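Local coordinates for protein A49R (Vaccinia virus, PDB 4D5T), which inhibits host NF-kappa-B activation by binding BTRC, which diminishes ubiquitination of the inhibitor NFKBIA and keeps p65/RELA in the cytoplasm, at residues 30-35 with 46-51. Numbering follows the deposited sequence. Where two conformers were deposited one is given.
Sequences DILNKD and LDNPFI
The carboxylate of D35 and the side-chain amide of N48 meet with their planes 75° apart, joined at the edge of the amide, where ND2 of N48 donates to OD2 of D35 over 2.8 Å. This is a worked example of helix N-capping put to a second use, within the all-helical Bcl-2-like fold of A49. At N-H...O 173° the bond is almost straight; the acceptor lies practically in the amide plane, and OD2 accepts the hydrogen bond through its anti lone pair, the one turned away from OD1. The other flat group, the ring of F50, is approached obliquely by CD1 of L32, which comes within 4.1 Å of CD2 of F50. N48 is the N-cap of helix 49-61: its OD1 accepts a weak, bent bond from the backbone N of F50 at 2.9 Å. One amide therefore faces two ways, oxygen to its own helix start and nitrogen to helix 29-40. CG of N48 stands anti to the backbone N (chi1 179°), and from there the amide lies between its own helix start and helix 29-40, the helix that supplies D35, whose CB points toward segment 46-51.

Apolar groups border this polar link. CD1 of L32 also lies 3.9 Å from ND2 of N48, the two side chains crossing at about a right angle, and I27 from the loop before helix 29-40 touches both residues. Towards helix 132-150, L32 meets K132 and F50 meets I135, which places the contact where three helices converge in a largely buried setting. Beyond the cap, I51 packs against the base of D35: its CG1 is 3.8 Å from D35 CB, and its CD1 rests 3.6 Å from the backbone O of D35.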
ATOM      1  N   ASP A  30      11.811  -9.231  -6.485  0.54 27.04           N
ATOM      2  CA  ASP A  30      12.492  -7.957  -6.678  0.54 29.17           C
ATOM      3  C   ASP A  30      11.579  -7.042  -7.480  0.54 27.61           C
ATOM      4  O   ASP A  30      11.568  -5.827  -7.258  0.54 27.25           O
ATOM      5  CB  ASP A  30      13.882  -8.107  -7.319  0.54 31.12           C
ATOM      6  CG  ASP A  30      14.911  -8.747  -6.382  0.54 33.59           C
ATOM      7  OD1 ASP A  30      14.832  -8.588  -5.129  0.54 30.93           O
ATOM      8  OD2 ASP A  30      15.842  -9.401  -6.920  0.54 37.03           O
ATOM      9  N   ILE A  31      10.812  -7.616  -8.416  1.00 27.10           N
ATOM     10  CA  ILE A  31       9.891  -6.809  -9.231  1.00 26.40           C
ATOM     11  C   ILE A  31       8.721  -6.346  -8.351  1.00 26.70           C
ATOM     12  O   ILE A  31       8.310  -5.189  -8.420  1.00 24.58           O
ATOM     13  CB  ILE A  31       9.432  -7.621 -10.464  1.00 29.80           C
ATOM     14  CG1 ILE A  31      10.723  -7.882 -11.347  1.00 32.83           C
ATOM     15  CG2 ILE A  31       8.224  -6.934 -11.136  1.00 29.86           C
ATOM     16  CD1 ILE A  31      10.532  -8.443 -12.725  1.00 40.06           C
ATOM     17  N   LEU A  32       8.211  -7.223  -7.485  1.00 23.52           N
ATOM     18  CA  LEU A  32       7.142  -6.838  -6.575  1.00 23.35           C
ATOM     19  C   LEU A  32       7.545  -5.647  -5.719  1.00 22.65           C
ATOM     20  O   LEU A  32       6.816  -4.646  -5.622  1.00 21.44           O
ATOM     21  CB  LEU A  32       6.730  -8.032  -5.697  1.00 22.93           C
ATOM     22  CG  LEU A  32       5.741  -7.736  -4.578  1.00 22.52           C
ATOM     23  CD1 LEU A  32       4.398  -7.313  -5.119  1.00 22.64           C
ATOM     24  CD2 LEU A  32       5.598  -8.977  -3.716  1.00 22.94           C
ATOM     25  N   ASN A  33       8.741  -5.714  -5.164  1.00 22.69           N
ATOM     26  CA  ASN A  33       9.231  -4.621  -4.316  1.00 22.78           C
ATOM     27  C   ASN A  33       9.466  -3.317  -5.063  1.00 21.44           C
ATOM     28  O   ASN A  33       9.139  -2.243  -4.553  1.00 23.80           O
ATOM     29  CB  ASN A  33      10.487  -5.031  -3.568  1.00 23.53           C
ATOM     30  CG  ASN A  33      10.209  -6.097  -2.507  1.00 25.01           C
ATOM     31  OD1 ASN A  33       9.046  -6.348  -2.126  1.00 23.67           O
ATOM     32  ND2 ASN A  33      11.243  -6.787  -2.105  1.00 25.11           N
ATOM     33  N   LYS A  34      10.020  -3.374  -6.265  1.00 23.28           N
ATOM     34  CA  LYS A  34      10.101  -2.123  -7.121  1.00 23.49           C
ATOM     35  C   LYS A  34       8.723  -1.556  -7.383  1.00 23.42           C
ATOM     36  O   LYS A  34       8.531  -0.381  -7.348  1.00 23.52           O
ATOM     37  CB  LYS A  34      10.929  -2.245  -8.450  1.00 27.79           C
ATOM     38  N   ASP A  35       7.731  -2.426  -7.665  1.00 24.97           N
ATOM     39  CA  ASP A  35       6.341  -1.983  -7.903  1.00 24.29           C
ATOM     40  C   ASP A  35       5.733  -1.336  -6.670  1.00 22.83           C
ATOM     41  O   ASP A  35       5.035  -0.330  -6.758  1.00 22.91           O
ATOM     42  CB  ASP A  35       5.470  -3.168  -8.362  1.00 24.40           C
ATOM     43  CG  ASP A  35       5.752  -3.627  -9.809  1.00 27.79           C
ATOM     44  OD1 ASP A  35       6.359  -2.836 -10.599  1.00 29.38           O
ATOM     45  OD2 ASP A  35       5.289  -4.743 -10.155  1.00 26.36           O
ATOM     46  N   LEU A  46      -0.477  -0.667 -12.581  1.00 31.45           N
ATOM     47  CA  LEU A  46      -1.759  -1.326 -12.283  1.00 30.57           C
ATOM     48  C   LEU A  46      -1.865  -2.721 -12.879  1.00 31.19           C
ATOM     49  O   LEU A  46      -2.763  -3.507 -12.528  1.00 31.52           O
ATOM     50  CB  LEU A  46      -2.969  -0.425 -12.690  1.00 30.57           C
ATOM     51  CG  LEU A  46      -2.971   0.917 -11.922  1.00 32.92           C
ATOM     52  CD1 LEU A  46      -3.863   1.999 -12.493  1.00 32.21           C
ATOM     53  CD2 LEU A  46      -3.292   0.705 -10.448  1.00 31.33           C
ATOM     54  N   ASP A  47      -0.944  -3.064 -13.750  1.00 30.85           N
ATOM     55  CA  ASP A  47      -0.835  -4.420 -14.277  1.00 34.16           C
ATOM     56  C   ASP A  47      -0.353  -5.427 -13.239  1.00 30.58           C
ATOM     57  O   ASP A  47      -0.538  -6.632 -13.410  1.00 30.53           O
ATOM     58  CB  ASP A  47       0.130  -4.456 -15.447  1.00 36.83           C
ATOM     59  CG  ASP A  47      -0.107  -5.655 -16.327  1.00 45.56           C
ATOM     60  OD1 ASP A  47      -1.274  -5.939 -16.689  1.00 50.65           O
ATOM     61  OD2 ASP A  47       0.884  -6.338 -16.624  1.00 55.05           O
ATOM     62  N   ASN A  48       0.291  -4.958 -12.164  1.00 26.31           N
ATOM     63  CA  ASN A  48       0.573  -5.846 -11.017  1.00 25.82           C
ATOM     64  C   ASN A  48      -0.660  -5.907 -10.122  1.00 25.53           C
ATOM     65  O   ASN A  48      -1.045  -4.905  -9.599  1.00 24.78           O
ATOM     66  CB  ASN A  48       1.781  -5.307 -10.239  1.00 25.24           C
ATOM     67  CG  ASN A  48       2.138  -6.157  -9.025  1.00 25.19           C
ATOM     68  OD1 ASN A  48       1.281  -6.708  -8.359  1.00 26.35           O
ATOM     69  ND2 ASN A  48       3.429  -6.204  -8.711  1.00 26.72           N
ATOM     70  N   PRO A  49      -1.322  -7.096  -9.973  1.00 23.72           N
ATOM     71  CA  PRO A  49      -2.557  -7.127  -9.248  1.00 24.94           C
ATOM     72  C   PRO A  49      -2.476  -6.687  -7.797  1.00 24.20           C
ATOM     73  O   PRO A  49      -3.456  -6.139  -7.281  1.00 24.61           O
ATOM     74  CB  PRO A  49      -2.995  -8.607  -9.309  1.00 26.83           C
ATOM     75  CG  PRO A  49      -2.115  -9.249 -10.255  1.00 28.97           C
ATOM     76  CD  PRO A  49      -0.914  -8.387 -10.541  1.00 27.72           C
ATOM     77  N   PHE A  50      -1.332  -6.907  -7.132  1.00 22.95           N
ATOM     78  CA  PHE A  50      -1.192  -6.394  -5.819  1.00 22.46           C
ATOM     79  C   PHE A  50      -1.215  -4.851  -5.772  1.00 20.44           C
ATOM     80  O   PHE A  50      -1.764  -4.254  -4.816  1.00 20.83           O
ATOM     81  CB  PHE A  50       0.072  -6.940  -5.100  1.00 21.18           C
ATOM     82  CG  PHE A  50       0.151  -6.526  -3.649  1.00 20.25           C
ATOM     83  CD1 PHE A  50      -0.766  -6.970  -2.744  1.00 20.93           C
ATOM     84  CD2 PHE A  50       1.196  -5.773  -3.174  1.00 19.52           C
ATOM     85  CE1 PHE A  50      -0.684  -6.634  -1.361  1.00 20.82           C
ATOM     86  CE2 PHE A  50       1.274  -5.394  -1.860  1.00 20.05           C
ATOM     87  CZ  PHE A  50       0.375  -5.862  -0.925  1.00 20.90           C
ATOM     88  N   ILE A  51      -0.609  -4.222  -6.758  1.00 20.75           N
ATOM     89  CA  ILE A  51      -0.641  -2.733  -6.862  1.00 22.10           C
ATOM     90  C   ILE A  51      -2.072  -2.238  -7.224  1.00 22.28           C
ATOM     91  O   ILE A  51      -2.568  -1.301  -6.618  1.00 21.44           O
ATOM     92  CB  ILE A  51       0.402  -2.243  -7.876  1.00 22.53           C
ATOM     93  CG1 ILE A  51       1.824  -2.678  -7.520  1.00 22.18           C
ATOM     94  CG2 ILE A  51       0.365  -0.739  -8.027  1.00 24.70           C
ATOM     95  CD1 ILE A  51       2.284  -2.497  -6.103  1.00 22.59           C
TER